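Local atomic coordinates of fasciclin-1 (Drosophila melanogaster, PDB entry 1O70), a protein that acts as a neural cell adhesion molecule, with the chain described comprising its third and fourth FAS1 domains. Residues G22-F27 / I50-N55; N132-Q137 / I149-L154. One frame throughout, in Å; residues are numbered along the deposited sequence.

Interaction 1. Residues G22-F27 / I50-N55. With SO4 (sulfate ion), chain D.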
ATOM      1  N   GLY A  22       8.345 -25.678   8.082  1.00 55.84           N
ATOM      2  CA  GLY A  22       7.135 -25.278   8.777  1.00 49.12           C
ATOM      3  C   GLY A  22       6.261 -24.304   8.005  1.00 44.32           C
ATOM      4  O   GLY A  22       5.037 -24.426   8.005  1.00 43.70           O
ATOM      5  N   ALA A  23       6.882 -23.344   7.331  1.00 41.01           N
ATOM      6  CA  ALA A  23       6.133 -22.341   6.584  1.00 40.30           C
ATOM      7  C   ALA A  23       5.244 -22.899   5.485  1.00 38.96           C
ATOM      8  O   ALA A  23       4.041 -22.654   5.470  1.00 39.04           O
ATOM      9  CB  ALA A  23       7.083 -21.302   5.994  1.00 40.50           C
ATOM     10  N   LEU A  24       5.835 -23.630   4.552  1.00 39.35           N
ATOM     11  CA  LEU A  24       5.058 -24.187   3.454  1.00 39.75           C
ATOM     12  C   LEU A  24       3.896 -25.090   3.862  1.00 39.43           C
ATOM     13  O   LEU A  24       2.812 -24.999   3.282  1.00 40.42           O
ATOM     14  CB  LEU A  24       5.970 -24.932   2.484  1.00 39.37           C
ATOM     15  CG  LEU A  24       6.409 -24.108   1.278  1.00 39.92           C
ATOM     16  CD1 LEU A  24       7.139 -25.024   0.309  1.00 41.28           C
ATOM     17  CD2 LEU A  24       5.192 -23.483   0.579  1.00 40.60           C
ATOM     18  N   ARG A  25       4.099 -25.961   4.846  1.00 38.24           N
ATOM     19  CA  ARG A  25       3.006 -26.832   5.247  1.00 38.71           C
ATOM     20  C   ARG A  25       1.886 -26.003   5.852  1.00 38.10           C
ATOM     21  O   ARG A  25       0.706 -26.309   5.672  1.00 36.89           O
ATOM     22  CB  ARG A  25       3.466 -27.880   6.260  1.00 38.06           C
ATOM     23  CG  ARG A  25       3.836 -27.291   7.584  1.00 43.10           C
ATOM     24  CD  ARG A  25       3.453 -28.203   8.736  1.00 44.19           C
ATOM     25  NE  ARG A  25       3.790 -27.559  10.000  1.00 45.09           N
ATOM     26  CZ  ARG A  25       3.030 -26.655  10.609  1.00 45.73           C
ATOM     27  NH1 ARG A  25       1.867 -26.290  10.081  1.00 45.53           N
ATOM     28  NH2 ARG A  25       3.453 -26.089  11.731  1.00 44.23           N
ATOM     29  N   LYS A  26       2.265 -24.952   6.573  1.00 38.23           N
ATOM     30  CA  LYS A  26       1.300 -24.062   7.212  1.00 38.19           C
ATOM     31  C   LYS A  26       0.517 -23.310   6.138  1.00 38.29           C
ATOM     32  O   LYS A  26      -0.706 -23.160   6.239  1.00 37.77           O
ATOM     33  CB  LYS A  26       2.021 -23.065   8.116  1.00 40.07           C
ATOM     34  CG  LYS A  26       1.100 -22.093   8.824  1.00 42.14           C
ATOM     35  CD  LYS A  26       0.179 -22.817   9.788  1.00 43.55           C
ATOM     36  CE  LYS A  26      -0.744 -21.847  10.505  1.00 44.35           C
ATOM     37  NZ  LYS A  26      -1.565 -22.540  11.539  1.00 45.75           N
ATOM     38  N   PHE A  27       1.226 -22.849   5.106  1.00 36.96           N
ATOM     39  CA  PHE A  27       0.585 -22.129   4.018  1.00 35.75           C
ATOM     40  C   PHE A  27      -0.503 -23.028   3.438  1.00 36.60           C
ATOM     41  O   PHE A  27      -1.637 -22.593   3.229  1.00 38.14           O
ATOM     42  CB  PHE A  27       1.605 -21.760   2.933  1.00 33.68           C
ATOM     43  CG  PHE A  27       1.035 -20.907   1.819  1.00 31.56           C
ATOM     44  CD1 PHE A  27       0.855 -19.536   1.989  1.00 31.22           C
ATOM     45  CD2 PHE A  27       0.678 -21.476   0.600  1.00 32.12           C
ATOM     46  CE1 PHE A  27       0.327 -18.742   0.952  1.00 29.47           C
ATOM     47  CE2 PHE A  27       0.149 -20.695  -0.442  1.00 32.12           C
ATOM     48  CZ  PHE A  27      -0.025 -19.329  -0.267  1.00 30.21           C
ATOM     49  N   ILE A  50       5.371 -18.187  -4.740  1.00 30.39           N
ATOM     50  CA  ILE A  50       4.628 -18.052  -3.507  1.00 29.82           C
ATOM     51  C   ILE A  50       5.443 -17.376  -2.417  1.00 29.44           C
ATOM     52  O   ILE A  50       6.623 -17.687  -2.226  1.00 29.60           O
ATOM     53  CB  ILE A  50       4.195 -19.441  -3.004  1.00 30.10           C
ATOM     54  CG1 ILE A  50       3.323 -20.111  -4.068  1.00 29.95           C
ATOM     55  CG2 ILE A  50       3.479 -19.322  -1.660  1.00 29.61           C
ATOM     56  CD1 ILE A  50       2.874 -21.520  -3.716  1.00 27.38           C
ATOM     57  N   LEU A  51       4.813 -16.437  -1.715  1.00 26.22           N
ATOM     58  CA  LEU A  51       5.463 -15.754  -0.603  1.00 25.17           C
ATOM     59  C   LEU A  51       4.801 -16.390   0.600  1.00 25.39           C
ATOM     60  O   LEU A  51       3.678 -16.035   0.952  1.00 26.52           O
ATOM     61  CB  LEU A  51       5.181 -14.244  -0.622  1.00 22.54           C
ATOM     62  CG  LEU A  51       5.654 -13.458  -1.857  1.00 25.03           C
ATOM     63  CD1 LEU A  51       5.532 -11.961  -1.573  1.00 24.59           C
ATOM     64  CD2 LEU A  51       7.113 -13.795  -2.186  1.00 21.68           C
ATOM     65  N   ALA A  52       5.478 -17.359   1.208  1.00 25.22           N
ATOM     66  CA  ALA A  52       4.921 -18.059   2.353  1.00 26.22           C
ATOM     67  C   ALA A  52       5.338 -17.437   3.676  1.00 26.87           C
ATOM     68  O   ALA A  52       6.520 -17.396   4.011  1.00 28.53           O
ATOM     69  CB  ALA A  52       5.334 -19.524   2.316  1.00 25.77           C
ATOM     70  N   PRO A  53       4.365 -16.926   4.439  1.00 26.03           N
ATOM     71  CA  PRO A  53       4.661 -16.311   5.735  1.00 27.75           C
ATOM     72  C   PRO A  53       5.238 -17.372   6.663  1.00 29.67           C
ATOM     73  O   PRO A  53       4.814 -18.530   6.618  1.00 29.84           O
ATOM     74  CB  PRO A  53       3.290 -15.849   6.232  1.00 25.41           C
ATOM     75  CG  PRO A  53       2.516 -15.634   4.974  1.00 25.25           C
ATOM     76  CD  PRO A  53       2.941 -16.778   4.095  1.00 24.20           C
ATOM     77  N   SER A  54       6.200 -16.986   7.498  1.00 30.27           N
ATOM     78  CA  SER A  54       6.797 -17.920   8.448  1.00 32.27           C
ATOM     79  C   SER A  54       5.705 -18.332   9.424  1.00 34.15           C
ATOM     80  O   SER A  54       4.683 -17.657   9.527  1.00 34.21           O
ATOM     81  CB  SER A  54       7.915 -17.244   9.231  1.00 31.05           C
ATOM     82  OG  SER A  54       7.363 -16.251  10.074  1.00 34.07           O
ATOM     83  N   ASN A  55       5.918 -19.429  10.145  1.00 37.29           N
ATOM     84  CA  ASN A  55       4.927 -19.891  11.112  1.00 38.90           C
ATOM     85  C   ASN A  55       4.750 -18.859  12.208  1.00 40.30           C
ATOM     86  O   ASN A  55       3.659 -18.701  12.761  1.00 40.77           O
ATOM     87  CB  ASN A  55       5.367 -21.215  11.726  1.00 39.55           C
ATOM     88  CG  ASN A  55       5.832 -22.199  10.687  1.00 40.97           C
ATOM     89  OD1 ASN A  55       6.918 -22.058  10.116  1.00 42.84           O
ATOM     90  ND2 ASN A  55       5.004 -23.197  10.415  1.00 39.67           N
TER
HETATM   91  S   SO4 D1627       1.442 -24.255  13.484  1.00 83.17           S
HETATM   92  O1  SO4 D1627       2.414 -23.496  12.667  1.00 83.14           O
HETATM   93  O2  SO4 D1627       2.114 -24.818  14.669  1.00 83.14           O
HETATM   94  O3  SO4 D1627       0.351 -23.357  13.902  1.00 83.17           O
HETATM   95  O4  SO4 D1627       0.873 -25.356  12.676  1.00 82.82           O
HETATM   96  O   HOH W   1       3.033 -19.755   5.139  1.00 33.55           O
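Phe27 and Ile50 meet methyl to ring: CG2 of Ile50 lies 3.9 Å from the centroid of the Phe27 ring, 19° off the ring normal, a CH-pi contact over one face, displaced toward the CE2-CZ rim. A chi1 of -175° puts Phe27 CG anti to the backbone N, beside the carbonyl carbon; farther out, CD1 lies obliquely 4.0 Å from Pro53 CD. Ala52 CB points to the helix and lies within 4.4 Å of Ala23 CB, Leu24 CD2 and Phe27 CB. The small alanines suit an axis separation of 7.5 Å and a nearly perpendicular crossing of 101°.

At the other end the chemistry turns polar. The Asn55 side chain enters as a knob among Gly22, Ala23, Arg25 and Lys26, and its ND2 gives a weak, bent hydrogen bond to Gly22 O at 2.7 Å. A sulfate, probably from the crystallisation liquor, accepts from Arg25 NH2 (to O1, 2.9 Å) and Lys26 NZ (to O3, 3.1 Å), and weakly from Asn55 ND2; Arg25 NH1 also forms a salt bridge to Glu29. A water donates to both Ala23 O and Pro53 O, bridging the two backbones.

Ser54 N-caps the following helix, its OG bonded to Ala57 N. Helix 21-33 thus packs across strand 48-53 of the FAS1 domain's mixed sheet, Ala23 also touching Ile149 of strand 145-150 and Phe27 touching Ile81 of strand 81-82.

Interaction 2. Residues N132-Q137 / I149-L154. With NAG (2-acetamido-2-deoxy-beta-D-glucopyranose), chain B.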
ATOM      1  N   ASN A 132       4.463  -4.474   5.009  1.00 24.91           N
ATOM      2  CA  ASN A 132       5.867  -4.485   4.601  1.00 25.97           C
ATOM      3  C   ASN A 132       6.501  -5.677   5.307  1.00 25.77           C
ATOM      4  O   ASN A 132       6.552  -5.722   6.537  1.00 25.89           O
ATOM      5  CB  ASN A 132       6.572  -3.200   5.043  1.00 26.65           C
ATOM      6  CG  ASN A 132       8.062  -3.218   4.739  1.00 29.24           C
ATOM      7  OD1 ASN A 132       8.759  -4.150   5.148  1.00 33.36           O
ATOM      8  ND2 ASN A 132       8.557  -2.209   4.019  1.00 31.38           N
ATOM      9  N   ALA A 133       6.982  -6.635   4.532  1.00 24.87           N
ATOM     10  CA  ALA A 133       7.596  -7.819   5.112  1.00 26.27           C
ATOM     11  C   ALA A 133       8.997  -8.056   4.581  1.00 26.54           C
ATOM     12  O   ALA A 133       9.344  -7.651   3.465  1.00 26.49           O
ATOM     13  CB  ALA A 133       6.728  -9.064   4.846  1.00 24.17           C
ATOM     14  N   THR A 134       9.802  -8.726   5.394  1.00 25.93           N
ATOM     15  CA  THR A 134      11.156  -9.038   5.001  1.00 26.68           C
ATOM     16  C   THR A 134      11.219 -10.498   4.617  1.00 27.04           C
ATOM     17  O   THR A 134      10.563 -11.349   5.219  1.00 25.24           O
ATOM     18  CB  THR A 134      12.141  -8.761   6.145  1.00 27.09           C
ATOM     19  OG1 THR A 134      12.146  -7.357   6.433  1.00 27.33           O
ATOM     20  CG2 THR A 134      13.547  -9.193   5.757  1.00 25.03           C
ATOM     21  N   VAL A 135      11.992 -10.770   3.577  1.00 29.22           N
ATOM     22  CA  VAL A 135      12.184 -12.129   3.108  1.00 31.52           C
ATOM     23  C   VAL A 135      13.265 -12.704   4.012  1.00 33.54           C
ATOM     24  O   VAL A 135      14.403 -12.247   3.975  1.00 33.05           O
ATOM     25  CB  VAL A 135      12.680 -12.145   1.661  1.00 31.17           C
ATOM     26  CG1 VAL A 135      12.945 -13.575   1.224  1.00 31.14           C
ATOM     27  CG2 VAL A 135      11.644 -11.498   0.749  1.00 29.70           C
ATOM     28  N   ILE A 136      12.901 -13.678   4.842  1.00 34.97           N
ATOM     29  CA  ILE A 136      13.860 -14.285   5.752  1.00 36.85           C
ATOM     30  C   ILE A 136      14.445 -15.565   5.181  1.00 38.16           C
ATOM     31  O   ILE A 136      15.194 -16.259   5.857  1.00 39.69           O
ATOM     32  CB  ILE A 136      13.222 -14.617   7.109  1.00 37.79           C
ATOM     33  CG1 ILE A 136      12.080 -15.614   6.921  1.00 36.64           C
ATOM     34  CG2 ILE A 136      12.701 -13.338   7.770  1.00 37.37           C
ATOM     35  CD1 ILE A 136      11.465 -16.063   8.237  1.00 36.52           C
ATOM     36  N   GLN A 137      14.095 -15.876   3.938  1.00 38.50           N
ATOM     37  CA  GLN A 137      14.589 -17.072   3.264  1.00 38.76           C
ATOM     38  C   GLN A 137      14.124 -16.971   1.827  1.00 36.76           C
ATOM     39  O   GLN A 137      12.932 -16.830   1.559  1.00 36.97           O
ATOM     40  CB  GLN A 137      14.023 -18.327   3.925  1.00 42.23           C
ATOM     41  CG  GLN A 137      14.187 -19.594   3.100  1.00 46.28           C
ATOM     42  CD  GLN A 137      14.885 -20.709   3.860  1.00 51.37           C
ATOM     43  OE1 GLN A 137      14.657 -21.892   3.590  1.00 52.35           O
ATOM     44  NE2 GLN A 137      15.753 -20.338   4.806  1.00 52.83           N
ATOM     45  N   ILE A 149      10.196 -17.078   2.095  1.00 31.70           N
ATOM     46  CA  ILE A 149       9.524 -16.946   3.382  1.00 33.59           C
ATOM     47  C   ILE A 149       9.607 -15.506   3.897  1.00 33.60           C
ATOM     48  O   ILE A 149      10.687 -14.916   3.948  1.00 36.06           O
ATOM     49  CB  ILE A 149      10.123 -17.925   4.440  1.00 34.91           C
ATOM     50  CG1 ILE A 149       9.795 -19.371   4.060  1.00 36.18           C
ATOM     51  CG2 ILE A 149       9.478 -17.698   5.805  1.00 34.46           C
ATOM     52  CD1 ILE A 149      10.488 -19.877   2.846  1.00 39.43           C
ATOM     53  N   ILE A 150       8.458 -14.938   4.257  1.00 31.00           N
ATOM     54  CA  ILE A 150       8.414 -13.576   4.773  1.00 30.69           C
ATOM     55  C   ILE A 150       7.986 -13.585   6.231  1.00 31.91           C
ATOM     56  O   ILE A 150       7.318 -14.516   6.684  1.00 32.31           O
ATOM     57  CB  ILE A 150       7.467 -12.676   3.946  1.00 29.45           C
ATOM     58  CG1 ILE A 150       6.036 -13.231   3.968  1.00 29.00           C
ATOM     59  CG2 ILE A 150       7.983 -12.566   2.518  1.00 26.13           C
ATOM     60  CD1 ILE A 150       5.057 -12.408   3.126  1.00 27.19           C
ATOM     61  N   ASP A 151       8.375 -12.544   6.962  1.00 31.78           N
ATOM     62  CA  ASP A 151       8.081 -12.465   8.383  1.00 32.51           C
ATOM     63  C   ASP A 151       6.758 -11.839   8.777  1.00 32.57           C
ATOM     64  O   ASP A 151       6.490 -11.666   9.965  1.00 32.53           O
ATOM     65  CB  ASP A 151       9.218 -11.744   9.107  1.00 34.24           C
ATOM     66  CG  ASP A 151       9.463 -10.351   8.572  1.00 36.07           C
ATOM     67  OD1 ASP A 151       8.682  -9.868   7.715  1.00 33.94           O
ATOM     68  OD2 ASP A 151      10.450  -9.740   9.025  1.00 38.36           O
ATOM     69  N   HIS A 152       5.937 -11.482   7.799  1.00 31.92           N
ATOM     70  CA  HIS A 152       4.625 -10.921   8.095  1.00 31.79           C
ATOM     71  C   HIS A 152       3.680 -11.444   7.063  1.00 31.42           C
ATOM     72  O   HIS A 152       4.096 -11.795   5.962  1.00 30.80           O
ATOM     73  CB  HIS A 152       4.605  -9.395   8.035  1.00 32.67           C
ATOM     74  CG  HIS A 152       5.221  -8.740   9.227  1.00 36.03           C
ATOM     75  ND1 HIS A 152       6.547  -8.365   9.268  1.00 36.92           N
ATOM     76  CD2 HIS A 152       4.699  -8.416  10.434  1.00 36.93           C
ATOM     77  CE1 HIS A 152       6.816  -7.834  10.447  1.00 37.72           C
ATOM     78  NE2 HIS A 152       5.712  -7.853  11.175  1.00 37.92           N
ATOM     79  N   VAL A 153       2.408 -11.501   7.426  1.00 31.45           N
ATOM     80  CA  VAL A 153       1.387 -11.973   6.519  1.00 30.39           C
ATOM     81  C   VAL A 153       0.840 -10.768   5.765  1.00 32.07           C
ATOM     82  O   VAL A 153       0.305  -9.832   6.366  1.00 33.64           O
ATOM     83  CB  VAL A 153       0.255 -12.659   7.292  1.00 30.76           C
ATOM     84  CG1 VAL A 153      -0.729 -13.268   6.323  1.00 28.55           C
ATOM     85  CG2 VAL A 153       0.828 -13.723   8.230  1.00 29.77           C
ATOM     86  N   LEU A 154       0.985 -10.784   4.445  1.00 31.71           N
ATOM     87  CA  LEU A 154       0.498  -9.677   3.635  1.00 32.68           C
ATOM     88  C   LEU A 154      -1.023  -9.582   3.769  1.00 33.98           C
ATOM     89  O   LEU A 154      -1.687 -10.557   4.137  1.00 33.90           O
ATOM     90  CB  LEU A 154       0.891  -9.876   2.165  1.00 31.22           C
ATOM     91  CG  LEU A 154       2.387 -10.000   1.862  1.00 32.17           C
ATOM     92  CD1 LEU A 154       2.601 -10.203   0.367  1.00 30.49           C
ATOM     93  CD2 LEU A 154       3.119  -8.760   2.343  1.00 29.87           C
TER
HETATM   94  C1  NAG B   1       9.976  -1.905   4.097  1.00 30.49           C
HETATM   95  C2  NAG B   1      10.489  -1.215   2.836  1.00 29.80           C
HETATM   96  C3  NAG B   1      12.006  -1.033   2.958  1.00 31.99           C
HETATM   97  C4  NAG B   1      12.365  -0.278   4.252  1.00 33.32           C
HETATM   98  C5  NAG B   1      11.698  -0.978   5.454  1.00 33.84           C
HETATM   99  C6  NAG B   1      11.888  -0.268   6.776  1.00 32.77           C
HETATM  100  C7  NAG B   1       9.397  -1.564   0.718  1.00 31.49           C
HETATM  101  C8  NAG B   1       9.177  -2.462  -0.492  1.00 28.91           C
HETATM  102  N2  NAG B   1      10.194  -2.027   1.676  1.00 31.86           N
HETATM  103  O3  NAG B   1      12.514  -0.364   1.817  1.00 28.73           O
HETATM  104  O4  NAG B   1      13.795  -0.301   4.433  1.00 38.19           O
HETATM  105  O5  NAG B   1      10.278  -1.105   5.242  1.00 31.45           O
HETATM  106  O6  NAG B   1      11.514   1.098   6.672  1.00 37.64           O
HETATM  107  O7  NAG B   1       8.850  -0.469   0.781  1.00 30.72           O
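Val135 and Ile150 form an antiparallel non-hydrogen-bonded pair with CA atoms 4.4 Å apart, and beyond it Ile136 and Gln137 both face Ile149 in a classic beta bulge, with bonds from Ile136 N to Ile149 O (2.7 Å) and from Ile149 N to Gln137 O.

Ile149 packs against both residues of the bulge: its CG2 meets Ile136 CG1 at 3.5 Å, the two side chains crossing obliquely, while CD1 of Ile149 lies beside Gln137 CG, both side chains pointing the same way. Val135 CG2 and Ile150 CG2 meet on the other face of the sheet.

Where regular pairing ends, Asp151 takes over with its side chain. CG stands between the backbone N and the carbonyl carbon (chi1 58°), and OD1 accepts from Thr134 N at 2.8 Å in a nearly straight bond (167°). His152 ND1 donates to the same OD1 at 3.0 Å, the two donors arriving from opposite faces of the carboxylate plane. That double grip would be expected to favour the ionised carboxylate. Asp151 N returns a bond to Thr134 O, while Ala133 CB packs against Ile150 CB and His152 CB.

Asn132 ND2 is covalently joined to C1 of an N-linked NAG, and this sugar is also hydrogen-bonded to Thr125 OG1 and Ser167 O. The His152 ring stacks with that of Tyr158. The contact joins the two strands of the hairpin 131-141 / 145-150; strand 123-128 flanks one side, through Val126 and Ile124, and strand 48-53 the other.

How the interactions relate
Both interactions are partly buried and belong to one FAS1 domain, with centres about 10 Å apart, and meet at neighbouring strands 48-53 and 145-150. The join is made by probable backbone hydrogen bonds, Ser54 N to Ile150 O at 2.8 Å and Ile150 N to Ala52 O, with Ile149 CG2 packed nearby. Interaction 1 lays a helix over the sheet, so its buried part is apolar side-chain packing and its polar part lies at the more exposed end, where a crystallisation sulfate sits. Interaction 2 runs within the sheet: main-chain bonds and one carboxylate join it, with apolar packing around Ile149 and Ala133, and its outer end bears a glycan. Thus 22-27 packs against the sheet that 132-137 and 149-154 help build.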